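PDB 2HZG: mandelate racemase/muconate lactonizing enzyme/Enolase superfamily from Rhodobacter sphaeroides, which belongs to the enolase superfamily, with a TIM-barrel-type domain that binds a sodium ion through acidic side chains at or just beyond the C-terminal ends of its strands. Local coordinates for residues Gly194-Asp199 with Ala221-Leu226; Ala213-Leu218 with Arg244-Arg249. One frame throughout, in Å; residues are numbered along the deposited sequence.

Contact 1: residues Gly194-Asp199 with Ala221-Leu226; sequences GDLMVD and AGVLWL. With NA (sodium ion), chain C.
Two hydrogen bonds grip Asp-199 OD1, from water 2 and Gly-201 N, while OD2 of the same carboxylate binds the sodium ion at 2.3 Å, together with Glu-227 and Glu-254. Further back, Leu-224 N donates to Leu-196 O (2.8 Å), nearly straight (164° at the hydrogen) and almost along the C=O axis. A weaker CA-H...O contact, Val-223 CA to Leu-196 O, spans 3.4 Å. Two residues on, Val-198 N returns the link to Trp-225 O at 3.1 Å, again close to linear. The nearest-CA pairing steps from Leu-196 with Val-223 to Met-197 with Trp-225, so the second segment spends one residue more than the first. Water 1 bridges Leu-196 N and Gly-222 O. The segments run into neighbouring parallel strands 195-199 and 225-227 of the TIM barrel, joined by a beta-alpha-beta crossover through helices 208-212 and 215-220. Met-197, bent at chi2 and chi3, lays its CG over one face of the Trp-225 indole, 3.5 Å from the six-membered-ring centroid, a CH-pi contact. Its SD makes an oblique Met-aromatic contact. Trp-225 takes the crowded chi1 position (78°); its NE1 is hydrogen-bonded to Glu-227 OE1, making it second-shell to the metal. On the opposite side of the strands, Val-223 CG2 touches Leu-196 CD2 (3.9 Å), and Val-223 CG1 touches Val-198 CG2 (3.8 Å), with Leu-218 of helix 215-220 against both valines.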
ATOM      1  N   GLY A 194      37.277  -0.465   3.108  1.00 28.57           N
ATOM      2  CA  GLY A 194      35.958  -1.033   2.832  1.00 26.87           C
ATOM      3  C   GLY A 194      34.899  -0.031   2.412  1.00 25.81           C
ATOM      4  O   GLY A 194      35.014   1.157   2.701  1.00 25.48           O
ATOM      5  N   ASP A 195      33.870  -0.516   1.721  1.00 24.65           N
ATOM      6  CA  ASP A 195      32.677   0.285   1.444  1.00 23.71           C
ATOM      7  C   ASP A 195      31.764   0.300   2.670  1.00 21.90           C
ATOM      8  O   ASP A 195      31.518  -0.745   3.305  1.00 20.66           O
ATOM      9  CB  ASP A 195      31.930  -0.234   0.215  1.00 24.64           C
ATOM     10  CG  ASP A 195      32.753  -0.133  -1.061  1.00 28.45           C
ATOM     11  OD1 ASP A 195      33.656   0.713  -1.115  1.00 32.69           O
ATOM     12  OD2 ASP A 195      32.486  -0.886  -2.026  1.00 34.54           O
ATOM     13  N   LEU A 196      31.304   1.499   3.023  1.00 20.08           N
ATOM     14  CA  LEU A 196      30.406   1.677   4.145  1.00 18.56           C
ATOM     15  C   LEU A 196      29.109   2.302   3.657  1.00 18.12           C
ATOM     16  O   LEU A 196      29.123   3.307   2.939  1.00 18.03           O
ATOM     17  CB  LEU A 196      31.040   2.535   5.249  1.00 17.99           C
ATOM     18  CG  LEU A 196      30.204   2.838   6.496  1.00 17.50           C
ATOM     19  CD1 LEU A 196      29.792   1.576   7.260  1.00 15.95           C
ATOM     20  CD2 LEU A 196      30.953   3.791   7.417  1.00 18.99           C
ATOM     21  N   MET A 197      27.994   1.680   4.035  1.00 17.35           N
ATOM     22  CA  MET A 197      26.678   2.182   3.684  1.00 16.74           C
ATOM     23  C   MET A 197      25.892   2.398   4.972  1.00 15.75           C
ATOM     24  O   MET A 197      26.154   1.738   5.983  1.00 14.22           O
ATOM     25  CB  MET A 197      25.954   1.218   2.749  1.00 16.77           C
ATOM     26  CG  MET A 197      26.582   1.095   1.353  1.00 20.00           C
ATOM     27  SD  MET A 197      28.095   0.076   1.275  1.00 24.99           S
ATOM     28  CE  MET A 197      27.450  -1.527   1.473  1.00 22.90           C
ATOM     29  N   VAL A 198      24.947   3.338   4.921  1.00 14.92           N
ATOM     30  CA  VAL A 198      24.113   3.670   6.063  1.00 15.20           C
ATOM     31  C   VAL A 198      22.642   3.673   5.665  1.00 15.29           C
ATOM     32  O   VAL A 198      22.261   4.268   4.655  1.00 15.95           O
ATOM     33  CB  VAL A 198      24.509   5.038   6.688  1.00 15.59           C
ATOM     34  CG1 VAL A 198      23.551   5.430   7.848  1.00 14.17           C
ATOM     35  CG2 VAL A 198      25.977   5.013   7.151  1.00 15.92           C
ATOM     36  N   ASP A 199      21.837   2.998   6.473  1.00 15.00           N
ATOM     37  CA  ASP A 199      20.403   2.870   6.241  1.00 15.50           C
ATOM     38  C   ASP A 199      19.678   3.418   7.455  1.00 14.99           C
ATOM     39  O   ASP A 199      19.842   2.922   8.560  1.00 15.97           O
ATOM     40  CB  ASP A 199      20.094   1.385   6.013  1.00 15.20           C
ATOM     41  CG  ASP A 199      18.597   1.058   6.002  1.00 16.00           C
ATOM     42  OD1 ASP A 199      17.728   1.952   5.971  1.00 14.39           O
ATOM     43  OD2 ASP A 199      18.297  -0.166   6.027  1.00 15.64           O
ATOM     44  N   ALA A 221      32.984  10.167   6.884  1.00 20.14           N
ATOM     45  CA  ALA A 221      33.177   8.721   7.035  1.00 19.37           C
ATOM     46  C   ALA A 221      33.299   7.986   5.699  1.00 18.95           C
ATOM     47  O   ALA A 221      33.454   6.767   5.673  1.00 19.26           O
ATOM     48  CB  ALA A 221      32.051   8.123   7.875  1.00 19.66           C
ATOM     49  N   GLY A 222      33.206   8.726   4.598  1.00 18.36           N
ATOM     50  CA  GLY A 222      33.352   8.173   3.248  1.00 18.15           C
ATOM     51  C   GLY A 222      32.232   7.201   2.891  1.00 18.21           C
ATOM     52  O   GLY A 222      32.453   6.235   2.158  1.00 18.20           O
ATOM     53  N   VAL A 223      31.037   7.463   3.413  1.00 17.32           N
ATOM     54  CA  VAL A 223      29.866   6.606   3.170  1.00 16.58           C
ATOM     55  C   VAL A 223      29.415   6.633   1.697  1.00 16.92           C
ATOM     56  O   VAL A 223      29.291   7.701   1.068  1.00 16.55           O
ATOM     57  CB  VAL A 223      28.713   6.945   4.149  1.00 16.42           C
ATOM     58  CG1 VAL A 223      27.450   6.105   3.858  1.00 14.07           C
ATOM     59  CG2 VAL A 223      29.163   6.722   5.596  1.00 15.01           C
ATOM     60  N   LEU A 224      29.195   5.445   1.146  1.00 16.70           N
ATOM     61  CA  LEU A 224      28.786   5.297  -0.252  1.00 17.29           C
ATOM     62  C   LEU A 224      27.343   5.773  -0.511  1.00 16.64           C
ATOM     63  O   LEU A 224      27.086   6.504  -1.468  1.00 15.91           O
ATOM     64  CB  LEU A 224      28.965   3.836  -0.703  1.00 17.75           C
ATOM     65  CG  LEU A 224      28.509   3.434  -2.117  1.00 20.65           C
ATOM     66  CD1 LEU A 224      29.361   4.123  -3.184  1.00 23.19           C
ATOM     67  CD2 LEU A 224      28.519   1.899  -2.294  1.00 23.82           C
ATOM     68  N   TRP A 225      26.401   5.325   0.323  1.00 16.26           N
ATOM     69  CA  TRP A 225      25.028   5.722   0.145  1.00 15.68           C
ATOM     70  C   TRP A 225      24.313   5.856   1.471  1.00 15.21           C
ATOM     71  O   TRP A 225      24.711   5.267   2.493  1.00 15.52           O
ATOM     72  CB  TRP A 225      24.259   4.787  -0.828  1.00 15.45           C
ATOM     73  CG  TRP A 225      23.800   3.426  -0.264  1.00 16.23           C
ATOM     74  CD1 TRP A 225      23.001   3.195   0.839  1.00 16.36           C
ATOM     75  CD2 TRP A 225      24.080   2.131  -0.825  1.00 15.25           C
ATOM     76  NE1 TRP A 225      22.792   1.828   0.996  1.00 15.81           N
ATOM     77  CE2 TRP A 225      23.439   1.165  -0.014  1.00 13.77           C
ATOM     78  CE3 TRP A 225      24.814   1.698  -1.939  1.00 14.72           C
ATOM     79  CZ2 TRP A 225      23.525  -0.210  -0.279  1.00 13.55           C
ATOM     80  CZ3 TRP A 225      24.890   0.347  -2.202  1.00 16.06           C
ATOM     81  CH2 TRP A 225      24.241  -0.593  -1.376  1.00 13.80           C
ATOM     82  N   LEU A 226      23.260   6.659   1.427  1.00 14.61           N
ATOM     83  CA  LEU A 226      22.356   6.872   2.534  1.00 14.35           C
ATOM     84  C   LEU A 226      21.028   6.326   2.077  1.00 14.15           C
ATOM     85  O   LEU A 226      20.446   6.815   1.117  1.00 14.67           O
ATOM     86  CB  LEU A 226      22.249   8.370   2.850  1.00 13.73           C
ATOM     87  CG  LEU A 226      21.174   8.746   3.876  1.00 14.60           C
ATOM     88  CD1 LEU A 226      21.493   8.124   5.250  1.00 13.83           C
ATOM     89  CD2 LEU A 226      21.020  10.285   3.931  1.00 15.14           C
TER
HETATM   90 NA    NA C1101      17.059  -1.170   4.315  1.00 22.84          NA
HETATM   91  O   HOH W   1      32.528   3.657   1.649  1.00 27.56           O
HETATM   92  O   HOH W   2      15.504   0.943   5.413  1.00 18.20           O
HETATM   93  O   HOH W   3      15.506  -2.482   5.703  1.00 18.95           O
HETATM   94  O   HOH W   4      18.423  -3.337   4.518  1.00 19.08           O

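Contact 2: residues Ala213-Leu218 with Arg244-Arg249; sequences ARLPTL and RGARVR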
ATOM      1  N   ALA A 213      21.445  17.506   7.696  1.00 17.72           N
ATOM      2  CA  ALA A 213      22.404  17.810   8.774  1.00 19.13           C
ATOM      3  C   ALA A 213      23.414  16.663   9.010  1.00 19.60           C
ATOM      4  O   ALA A 213      24.470  16.863   9.638  1.00 19.91           O
ATOM      5  CB  ALA A 213      21.651  18.146  10.080  1.00 17.96           C
ATOM      6  N   ARG A 214      23.081  15.470   8.509  1.00 19.44           N
ATOM      7  CA  ARG A 214      23.965  14.293   8.586  1.00 19.28           C
ATOM      8  C   ARG A 214      24.904  14.183   7.404  1.00 19.00           C
ATOM      9  O   ARG A 214      25.791  13.357   7.411  1.00 19.02           O
ATOM     10  CB  ARG A 214      23.158  12.987   8.642  1.00 19.20           C
ATOM     11  CG  ARG A 214      22.690  12.571  10.000  1.00 19.09           C
ATOM     12  CD  ARG A 214      21.456  13.369  10.480  1.00 17.84           C
ATOM     13  NE  ARG A 214      21.090  12.966  11.838  1.00 16.70           N
ATOM     14  CZ  ARG A 214      20.224  13.603  12.624  1.00 15.99           C
ATOM     15  NH1 ARG A 214      19.604  14.703  12.202  1.00 14.23           N
ATOM     16  NH2 ARG A 214      19.968  13.125  13.837  1.00 16.30           N
ATOM     17  N   LEU A 215      24.703  14.975   6.365  1.00 19.05           N
ATOM     18  CA  LEU A 215      25.505  14.805   5.168  1.00 18.95           C
ATOM     19  C   LEU A 215      27.037  15.009   5.356  1.00 19.83           C
ATOM     20  O   LEU A 215      27.831  14.226   4.805  1.00 18.99           O
ATOM     21  CB  LEU A 215      24.947  15.632   3.993  1.00 19.86           C
ATOM     22  CG  LEU A 215      23.564  15.253   3.421  1.00 18.22           C
ATOM     23  CD1 LEU A 215      23.113  16.275   2.383  1.00 18.00           C
ATOM     24  CD2 LEU A 215      23.581  13.843   2.809  1.00 16.81           C
ATOM     25  N   PRO A 216      27.458  16.065   6.089  1.00 20.10           N
ATOM     26  CA  PRO A 216      28.912  16.176   6.354  1.00 20.39           C
ATOM     27  C   PRO A 216      29.513  14.967   7.073  1.00 19.53           C
ATOM     28  O   PRO A 216      30.596  14.541   6.722  1.00 19.66           O
ATOM     29  CB  PRO A 216      29.020  17.430   7.231  1.00 19.95           C
ATOM     30  CG  PRO A 216      27.800  18.249   6.832  1.00 21.32           C
ATOM     31  CD  PRO A 216      26.715  17.226   6.636  1.00 20.06           C
ATOM     32  N   THR A 217      28.819  14.447   8.074  1.00 20.48           N
ATOM     33  CA  THR A 217      29.279  13.291   8.828  1.00 21.53           C
ATOM     34  C   THR A 217      29.410  12.076   7.904  1.00 21.02           C
ATOM     35  O   THR A 217      30.412  11.373   7.935  1.00 20.93           O
ATOM     36  CB  THR A 217      28.283  12.936   9.935  1.00 21.97           C
ATOM     37  OG1 THR A 217      28.080  14.082  10.780  1.00 25.70           O
ATOM     38  CG2 THR A 217      28.786  11.759  10.756  1.00 22.77           C
ATOM     39  N   LEU A 218      28.383  11.833   7.100  1.00 20.02           N
ATOM     40  CA  LEU A 218      28.405  10.716   6.147  1.00 19.72           C
ATOM     41  C   LEU A 218      29.583  10.863   5.174  1.00 19.77           C
ATOM     42  O   LEU A 218      30.279   9.889   4.881  1.00 19.45           O
ATOM     43  CB  LEU A 218      27.084  10.627   5.382  1.00 18.11           C
ATOM     44  CG  LEU A 218      25.846  10.234   6.196  1.00 18.43           C
ATOM     45  CD1 LEU A 218      24.552  10.689   5.489  1.00 13.70           C
ATOM     46  CD2 LEU A 218      25.810   8.716   6.494  1.00 15.02           C
ATOM     47  N   ARG A 244      21.634  18.637  -2.477  1.00 27.66           N
ATOM     48  CA  ARG A 244      22.460  19.417  -1.559  1.00 27.57           C
ATOM     49  C   ARG A 244      23.960  19.309  -1.837  1.00 27.18           C
ATOM     50  O   ARG A 244      24.756  19.950  -1.166  1.00 27.56           O
ATOM     51  CB  ARG A 244      22.153  19.049  -0.105  1.00 27.43           C
ATOM     52  CG  ARG A 244      20.686  19.142   0.228  1.00 29.61           C
ATOM     53  CD  ARG A 244      20.200  20.586   0.250  1.00 32.33           C
ATOM     54  NE  ARG A 244      20.252  21.046   1.619  1.00 36.27           N
ATOM     55  CZ  ARG A 244      19.195  21.319   2.368  1.00 36.83           C
ATOM     56  NH1 ARG A 244      17.969  21.232   1.873  1.00 37.84           N
ATOM     57  NH2 ARG A 244      19.383  21.713   3.613  1.00 39.27           N
ATOM     58  N   GLY A 245      24.350  18.493  -2.801  1.00 26.68           N
ATOM     59  CA  GLY A 245      25.745  18.458  -3.232  1.00 26.76           C
ATOM     60  C   GLY A 245      26.714  17.558  -2.474  1.00 26.23           C
ATOM     61  O   GLY A 245      27.917  17.602  -2.735  1.00 26.75           O
ATOM     62  N   ALA A 246      26.202  16.714  -1.573  1.00 25.36           N
ATOM     63  CA  ALA A 246      27.052  15.764  -0.837  1.00 24.03           C
ATOM     64  C   ALA A 246      27.605  14.687  -1.770  1.00 23.51           C
ATOM     65  O   ALA A 246      27.087  14.482  -2.865  1.00 22.80           O
ATOM     66  CB  ALA A 246      26.285  15.143   0.318  1.00 23.59           C
ATOM     67  N   ARG A 247      28.672  14.004  -1.353  1.00 23.10           N
ATOM     68  CA  ARG A 247      29.208  12.907  -2.166  1.00 23.00           C
ATOM     69  C   ARG A 247      28.380  11.626  -1.965  1.00 21.53           C
ATOM     70  O   ARG A 247      28.155  10.889  -2.908  1.00 20.44           O
ATOM     71  CB  ARG A 247      30.680  12.620  -1.852  1.00 23.44           C
ATOM     72  CG  ARG A 247      31.655  13.802  -2.111  1.00 29.15           C
ATOM     73  CD  ARG A 247      33.130  13.312  -2.103  1.00 36.21           C
ATOM     74  NE  ARG A 247      33.263  12.194  -1.171  1.00 41.49           N
ATOM     75  CZ  ARG A 247      33.621  12.307   0.109  1.00 44.48           C
ATOM     76  NH1 ARG A 247      33.935  13.506   0.610  1.00 42.87           N
ATOM     77  NH2 ARG A 247      33.672  11.207   0.881  1.00 43.51           N
ATOM     78  N   VAL A 248      27.963  11.373  -0.724  1.00 20.80           N
ATOM     79  CA  VAL A 248      27.108  10.232  -0.404  1.00 19.95           C
ATOM     80  C   VAL A 248      25.873  10.279  -1.304  1.00 20.26           C
ATOM     81  O   VAL A 248      25.228  11.331  -1.462  1.00 20.48           O
ATOM     82  CB  VAL A 248      26.730  10.196   1.106  1.00 20.13           C
ATOM     83  CG1 VAL A 248      25.917  11.432   1.520  1.00 18.61           C
ATOM     84  CG2 VAL A 248      25.995   8.896   1.480  1.00 17.86           C
ATOM     85  N   ARG A 249      25.554   9.146  -1.907  1.00 19.59           N
ATOM     86  CA  ARG A 249      24.394   9.065  -2.782  1.00 19.55           C
ATOM     87  C   ARG A 249      23.179   8.585  -2.013  1.00 18.35           C
ATOM     88  O   ARG A 249      23.318   8.060  -0.910  1.00 18.17           O
ATOM     89  CB  ARG A 249      24.725   8.176  -3.986  1.00 19.98           C
ATOM     90  CG  ARG A 249      25.803   8.845  -4.854  1.00 23.91           C
ATOM     91  CD  ARG A 249      26.440   7.859  -5.797  1.00 30.69           C
ATOM     92  NE  ARG A 249      25.540   7.531  -6.901  1.00 34.49           N
ATOM     93  CZ  ARG A 249      25.795   6.618  -7.832  1.00 36.71           C
ATOM     94  NH1 ARG A 249      26.924   5.914  -7.791  1.00 36.17           N
ATOM     95  NH2 ARG A 249      24.908   6.402  -8.799  1.00 36.75           N
TER
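No aromatic ring enters this contact, and the one flat group on a touching side chain, the guanidinium of Arg-244, brings neither face nor edge to residues 213-218. Its chain bends at chi2 and chi3, and NH2 forms a salt bridge with Glu-209 of helix 208-212. What meets the other segment is the aliphatic root: Arg-244 CB lies 3.8 Å from Leu-215 CD1. Leu-215 carries the contact, its two methyls placed by chi1 -66° (CG anti to the carbonyl carbon) and chi2 173°. Leu-215 CD2 comes within 3.6 Å of Val-248 CG1, the two side chains crossing at about a right angle. The methyl of Ala-246 sits against the face made by CB, CD1 and CD2 of Leu-215, with Ala-246 CB 3.9 Å from Leu-215 CD2. Val-248 holds CG1 in the crowded position between its backbone N and carbonyl carbon, and Val-248 CG1 is also 4.1 Å from Leu-218 CB, one helical turn along from Leu-215. No hydrogen bond spans the two segments. Asp-219, next in the helix, nevertheless fastens the loop: its OD2 accepts from Arg-247 N and its OD1 from Val-248 N. The packing thus joins helix 215-220 to the loop leading from helix 235-242 into strand 249-252, with Leu-218 also touching Ile-183 of helix 176-190, and Leu-218 and Val-248 both resting on Leu-226 of strand 225-227.

In the fold
Along the chain the four segments alternate: 194-199, 213-218, 221-226, 244-249. Contact 1 joins two adjacent strands of the eight-stranded parallel barrel; contact 2 lies about 10 Å away, centre to centre, and packs the intervening helix 215-220 against the loop feeding the next strand, 249-252. They touch directly. Val-223 N and Leu-218 O, 2.9 Å apart, probably form a hydrogen bond where helix 215-220 turns toward its strand, and Leu-226 N probably bonds to Arg-249 O at 2.7 Å, extending the sheet. Successive beta-alpha units are thereby knitted together, within the domain whose strands 195-199 and 225-227 end in the sodium ligands Asp-199 and Glu-227.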